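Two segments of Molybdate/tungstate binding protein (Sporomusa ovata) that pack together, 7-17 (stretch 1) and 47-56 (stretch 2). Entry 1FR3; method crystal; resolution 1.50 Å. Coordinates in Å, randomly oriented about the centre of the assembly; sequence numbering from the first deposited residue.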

ATOM      1  N   ASN A   7       0.284   7.774  11.118  1.00  6.21           N
ATOM      2  CA  ASN A   7      -1.070   8.280  11.368  1.00  6.43           C
ATOM      3  C   ASN A   7      -1.852   7.408  12.320  1.00  6.56           C
ATOM      4  O   ASN A   7      -2.160   6.268  11.962  1.00  7.38           O
ATOM      5  N   LYS A   8      -2.203   7.936  13.482  1.00  7.03           N
ATOM      6  CA  LYS A   8      -3.001   7.243  14.468  1.00  7.16           C
ATOM      7  C   LYS A   8      -4.291   8.040  14.710  1.00  8.32           C
ATOM      8  O   LYS A   8      -4.206   9.230  15.043  1.00  8.73           O
ATOM      9  N   LEU A   9      -5.436   7.395  14.533  1.00  7.70           N
ATOM     10  CA  LEU A   9      -6.714   8.059  14.785  1.00  7.56           C
ATOM     11  C   LEU A   9      -7.490   7.264  15.836  1.00  8.05           C
ATOM     12  O   LEU A   9      -7.833   6.104  15.578  1.00  7.62           O
ATOM     13  N   GLU A  10      -7.744   7.857  16.992  1.00  8.53           N
ATOM     14  CA  GLU A  10      -8.490   7.170  18.046  1.00  9.82           C
ATOM     15  C   GLU A  10      -9.977   7.186  17.704  1.00  9.99           C
ATOM     16  O   GLU A  10     -10.622   8.232  17.782  1.00 11.54           O
ATOM     17  N   ALA A  11     -10.498   6.036  17.300  1.00  8.58           N
ATOM     18  CA  ALA A  11     -11.870   5.936  16.825  1.00  8.48           C
ATOM     19  C   ALA A  11     -12.716   4.904  17.550  1.00  8.16           C
ATOM     20  O   ALA A  11     -12.259   4.237  18.478  1.00  8.77           O
ATOM     21  N   THR A  12     -13.978   4.818  17.132  1.00  8.13           N
ATOM     22  CA  THR A  12     -14.902   3.862  17.741  1.00  8.63           C
ATOM     23  C   THR A  12     -15.528   2.999  16.650  1.00  8.08           C
ATOM     24  O   THR A  12     -15.925   3.514  15.602  1.00  7.75           O
ATOM     25  N   VAL A  13     -15.559   1.684  16.868  1.00  8.39           N
ATOM     26  CA  VAL A  13     -16.186   0.795  15.882  1.00  7.82           C
ATOM     27  C   VAL A  13     -17.705   0.978  15.886  1.00  9.11           C
ATOM     28  O   VAL A  13     -18.326   0.899  16.949  1.00  9.81           O
ATOM     29  N   LYS A  14     -18.285   1.179  14.714  1.00  9.15           N
ATOM     30  CA  LYS A  14     -19.731   1.313  14.572  1.00 10.45           C
ATOM     31  C   LYS A  14     -20.344  -0.005  14.094  1.00 10.91           C
ATOM     32  O   LYS A  14     -21.312  -0.504  14.679  1.00 11.93           O
ATOM     33  N   GLU A  15     -19.776  -0.571  13.036  1.00 11.29           N
ATOM     34  CA  GLU A  15     -20.296  -1.805  12.458  1.00 11.88           C
ATOM     35  C   GLU A  15     -19.192  -2.648  11.837  1.00 10.66           C
ATOM     36  O   GLU A  15     -18.144  -2.143  11.451  1.00 10.07           O
ATOM     37  N   ILE A  16     -19.436  -3.955  11.774  1.00  8.83           N
ATOM     38  CA  ILE A  16     -18.506  -4.886  11.168  1.00  9.55           C
ATOM     39  C   ILE A  16     -19.246  -5.803  10.195  1.00  8.97           C
ATOM     40  O   ILE A  16     -20.245  -6.403  10.607  1.00  8.87           O
ATOM     41  N   VAL A  17     -18.762  -5.889   8.964  1.00  8.45           N
ATOM     42  CA  VAL A  17     -19.352  -6.793   7.978  1.00  9.07           C
ATOM     43  C   VAL A  17     -18.283  -7.833   7.635  1.00 10.49           C
ATOM     44  O   VAL A  17     -17.198  -7.464   7.183  1.00  9.86           O
ATOM     45  N   ASP A  47     -10.776  -9.518  18.564  1.00 13.12           N
ATOM     46  CA  ASP A  47     -12.119  -9.647  19.117  1.00 14.71           C
ATOM     47  C   ASP A  47     -12.871  -8.322  18.966  1.00 13.63           C
ATOM     48  O   ASP A  47     -13.494  -7.801  19.887  1.00 13.26           O
ATOM     49  N   LEU A  48     -12.778  -7.763  17.757  1.00 13.22           N
ATOM     50  CA  LEU A  48     -13.432  -6.501  17.447  1.00 12.70           C
ATOM     51  C   LEU A  48     -14.952  -6.639  17.476  1.00 12.59           C
ATOM     52  O   LEU A  48     -15.500  -7.582  16.908  1.00 12.98           O
ATOM     53  N   VAL A  49     -15.614  -5.704  18.143  1.00 11.82           N
ATOM     54  CA  VAL A  49     -17.066  -5.658  18.211  1.00 11.96           C
ATOM     55  C   VAL A  49     -17.512  -4.195  18.187  1.00 12.31           C
ATOM     56  O   VAL A  49     -16.752  -3.300  18.564  1.00 11.88           O
ATOM     57  N   PRO A  50     -18.739  -3.943  17.765  1.00 12.59           N
ATOM     58  CA  PRO A  50     -19.281  -2.597  17.744  1.00 12.32           C
ATOM     59  C   PRO A  50     -19.165  -1.949  19.112  1.00 12.71           C
ATOM     60  O   PRO A  50     -19.441  -2.589  20.130  1.00 13.75           O
ATOM     61  N   GLY A  51     -18.728  -0.695  19.149  1.00 12.37           N
ATOM     62  CA  GLY A  51     -18.574   0.041  20.394  1.00 11.98           C
ATOM     63  C   GLY A  51     -17.127   0.043  20.877  1.00 11.52           C
ATOM     64  O   GLY A  51     -16.778   0.826  21.759  1.00 11.92           O
ATOM     65  N   ASP A  52     -16.286  -0.815  20.293  1.00 11.28           N
ATOM     66  CA  ASP A  52     -14.891  -0.857  20.727  1.00 11.13           C
ATOM     67  C   ASP A  52     -14.138   0.433  20.401  1.00 10.66           C
ATOM     68  O   ASP A  52     -14.291   1.004  19.324  1.00 10.89           O
ATOM     69  N   LYS A  53     -13.322   0.886  21.350  1.00 10.52           N
ATOM     70  CA  LYS A  53     -12.436   2.020  21.121  1.00 10.47           C
ATOM     71  C   LYS A  53     -11.165   1.413  20.509  1.00  9.70           C
ATOM     72  O   LYS A  53     -10.601   0.484  21.090  1.00 10.88           O
ATOM     73  N   VAL A  54     -10.780   1.916  19.354  1.00  8.65           N
ATOM     74  CA  VAL A  54      -9.629   1.382  18.639  1.00  8.47           C
ATOM     75  C   VAL A  54      -8.798   2.515  18.048  1.00  8.26           C
ATOM     76  O   VAL A  54      -9.185   3.681  18.080  1.00  8.55           O
ATOM     77  N   THR A  55      -7.639   2.148  17.507  1.00  8.04           N
ATOM     78  CA  THR A  55      -6.801   3.128  16.825  1.00  8.51           C
ATOM     79  C   THR A  55      -6.715   2.747  15.351  1.00  7.07           C
ATOM     80  O   THR A  55      -6.284   1.640  15.014  1.00  7.93           O
ATOM     81  N   ALA A  56      -7.145   3.646  14.469  1.00  6.97           N
ATOM     82  CA  ALA A  56      -6.986   3.422  13.030  1.00  6.23           C
ATOM     83  C   ALA A  56      -5.534   3.824  12.733  1.00  6.89           C
ATOM     84  O   ALA A  56      -5.093   4.864  13.246  1.00  7.60           O
TER

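The antiparallel pairing of the two stretches does not stop where the second strand begins but runs back into the turn that precedes it. Val13 N donates to Asp52 O (2.8 Å) and Gly51 N donates to Val13 O (2.7 Å), so a type II turn from Val49 to Asp52 is fastened to the strand of stretch 1. Gly51 adopts phi/psi of 99/-13, where a CB would be jammed against the carbonyl oxygen of Pro50. The turn is closed by Asp52 N to Val49 O (3.1 Å), and Asp52, with chi1 at -85° (m), accepts Val49 N through OD2 (3.0 Å).

Val13, buried and in the t rotamer, points toward this region. Its CG2 lies 3.9 Å from Val54 CG1 and 4.1 Å from Asp52 CB, while its CB rests 3.7 Å from Val49 O. Beyond it, Ile16 (m, t) also points toward stretch 2, bringing CD1 to 3.8 Å from Leu48 CB and 3.4 Å from Leu48 O; Leu48 is itself m, t. Pro50 points sideways, yet its CB sits 3.5 Å from Lys14 O, whereas the CA-to-CB bond of Lys14 points away from stretch 2.

In the regular ladder, side chains alternate between two faces. Leu9, Ala11, Val54 and Ala56 share the buried one. The CB atoms of Leu9 and Ala56 approach to 4.2 Å, and Val54, in the m rotamer, meets Val13 through the CG1-CG2 contact already described.

Glu10, Thr12, Lys53 and Thr55 occupy the other, more exposed face. Here the end of Lys53 (m, m, t, t) comes nearer to stretch 1, and NZ donates a short hydrogen bond to OG1 of Thr12 (2.6 Å), itself m. Thr55, also m, places CG2 3.7 Å from Lys8 CB, and its OG1 is 4.3 Å from Glu10 CG, a contact without hydrogen bonding.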

ATOM      1  CB  ASN A   7      -1.786   8.420  10.013  1.00  6.30           C
ATOM      2  CG  ASN A   7      -0.984   9.375   9.138  1.00  6.99           C
ATOM      3  OD1 ASN A   7      -1.024  10.583   9.384  1.00  8.14           O
ATOM      4  ND2 ASN A   7      -0.255   8.847   8.170  1.00  6.21           N
ATOM      5  CB  LYS A   8      -2.288   7.083  15.814  1.00  6.94           C
ATOM      6  CG  LYS A   8      -1.201   6.037  15.887  1.00  7.91           C
ATOM      7  CD  LYS A   8       0.158   6.529  15.415  1.00  7.71           C
ATOM      8  CE  LYS A   8       1.253   5.607  15.939  1.00  7.85           C
ATOM      9  NZ  LYS A   8       2.602   6.033  15.466  1.00  7.48           N
ATOM     10  CB  LEU A   9      -7.539   8.204  13.512  1.00  9.14           C
ATOM     11  CG  LEU A   9      -6.866   8.901  12.323  1.00  9.09           C
ATOM     12  CD1 LEU A   9      -7.702   8.696  11.068  1.00 10.26           C
ATOM     13  CD2 LEU A   9      -6.698  10.391  12.594  1.00 10.04           C
ATOM     14  CB  GLU A  10      -8.216   7.804  19.411  1.00 12.50           C
ATOM     15  CG  GLU A  10      -6.741   7.706  19.794  1.00 15.20           C
ATOM     16  CD  GLU A  10      -6.448   8.275  21.165  1.00 17.41           C
ATOM     17  OE1 GLU A  10      -7.368   8.816  21.817  1.00 20.04           O
ATOM     18  OE2 GLU A  10      -5.288   8.190  21.613  1.00 19.61           O
ATOM     19  CB  ALA A  11     -11.796   5.566  15.339  1.00  7.97           C
ATOM     20  CB  THR A  12     -16.004   4.567  18.555  1.00  9.51           C
ATOM     21  OG1 THR A  12     -15.412   5.321  19.624  1.00 11.00           O
ATOM     22  CG2 THR A  12     -16.976   3.576  19.172  1.00 10.24           C
ATOM     23  CB  VAL A  13     -15.866  -0.686  16.150  1.00  8.68           C
ATOM     24  CG1 VAL A  13     -16.515  -1.603  15.124  1.00  8.78           C
ATOM     25  CG2 VAL A  13     -14.357  -0.913  16.168  1.00  8.71           C
ATOM     26  CB  LYS A  14     -20.113   2.417  13.587  1.00 11.19           C
ATOM     27  CG  LYS A  14     -19.699   3.821  13.982  1.00 12.01           C
ATOM     28  CD  LYS A  14     -20.442   4.888  13.197  1.00 13.55           C
ATOM     29  CE  LYS A  14     -20.054   4.901  11.728  1.00 13.63           C
ATOM     30  NZ  LYS A  14     -20.738   6.012  10.994  1.00 13.37           N
ATOM     31  CB  GLU A  15     -21.363  -1.469  11.398  1.00 14.38           C
ATOM     32  CG  GLU A  15     -22.618  -0.883  12.027  1.00 17.27           C
ATOM     33  CD  GLU A  15     -23.744  -0.522  11.092  1.00 18.69           C
ATOM     34  OE1 GLU A  15     -24.136  -1.356  10.251  1.00 20.43           O
ATOM     35  OE2 GLU A  15     -24.282   0.610  11.186  1.00 20.17           O
ATOM     36  CB  ILE A  16     -17.789  -5.774  12.207  1.00  9.41           C
ATOM     37  CG1 ILE A  16     -16.961  -4.896  13.146  1.00 10.16           C
ATOM     38  CG2 ILE A  16     -16.901  -6.793  11.502  1.00  9.79           C
ATOM     39  CD1 ILE A  16     -16.325  -5.634  14.305  1.00 10.46           C
ATOM     40  CB  VAL A  17     -19.858  -6.086   6.719  1.00  9.12           C
ATOM     41  CG1 VAL A  17     -20.401  -7.077   5.696  1.00  9.44           C
ATOM     42  CG2 VAL A  17     -20.948  -5.075   7.078  1.00  8.91           C
ATOM     43  CB  ASP A  47     -12.118 -10.104  20.572  1.00 16.87           C
ATOM     44  CG  ASP A  47     -13.463 -10.664  21.007  1.00 19.37           C
ATOM     45  OD1 ASP A  47     -14.359 -10.874  20.157  1.00 20.59           O
ATOM     46  OD2 ASP A  47     -13.623 -10.893  22.226  1.00 21.60           O
ATOM     47  CB  LEU A  48     -13.009  -6.000  16.064  1.00 12.77           C
ATOM     48  CG  LEU A  48     -11.566  -5.551  15.860  1.00 13.46           C
ATOM     49  CD1 LEU A  48     -11.336  -5.146  14.406  1.00 13.46           C
ATOM     50  CD2 LEU A  48     -11.199  -4.390  16.775  1.00 13.45           C
ATOM     51  CB  VAL A  49     -17.651  -6.324  19.468  1.00 12.09           C
ATOM     52  CG1 VAL A  49     -17.298  -7.806  19.518  1.00 11.89           C
ATOM     53  CG2 VAL A  49     -17.173  -5.624  20.732  1.00 11.96           C
ATOM     54  CB  PRO A  50     -20.732  -2.787  17.314  1.00 12.36           C
ATOM     55  CG  PRO A  50     -20.711  -4.068  16.550  1.00 12.83           C
ATOM     56  CD  PRO A  50     -19.718  -4.944  17.277  1.00 12.88           C
ATOM     57  CB  ASP A  52     -14.123  -2.007  20.075  1.00 11.43           C
ATOM     58  CG  ASP A  52     -14.230  -3.353  20.749  1.00 12.00           C
ATOM     59  OD1 ASP A  52     -14.668  -3.409  21.917  1.00 13.62           O
ATOM     60  OD2 ASP A  52     -13.868  -4.362  20.109  1.00 12.17           O
ATOM     61  CB  LYS A  53     -12.073   2.777  22.391  1.00 12.19           C
ATOM     62  CG  LYS A  53     -13.267   3.378  23.112  1.00 14.56           C
ATOM     63  CD  LYS A  53     -14.025   4.384  22.268  1.00 16.74           C
ATOM     64  CE  LYS A  53     -15.193   4.977  23.043  1.00 17.78           C
ATOM     65  NZ  LYS A  53     -16.204   5.576  22.128  1.00 18.68           N
ATOM     66  CB  VAL A  54     -10.086   0.478  17.474  1.00  8.09           C
ATOM     67  CG1 VAL A  54     -10.879  -0.723  17.978  1.00  8.94           C
ATOM     68  CG2 VAL A  54     -10.946   1.243  16.469  1.00  9.28           C
ATOM     69  CB  THR A  55      -5.397   3.254  17.439  1.00  8.91           C
ATOM     70  OG1 THR A  55      -5.528   3.732  18.786  1.00 10.95           O
ATOM     71  CG2 THR A  55      -4.540   4.224  16.639  1.00  9.55           C
ATOM     72  CB  ALA A  56      -7.977   4.212  12.213  1.00  6.90           C
TER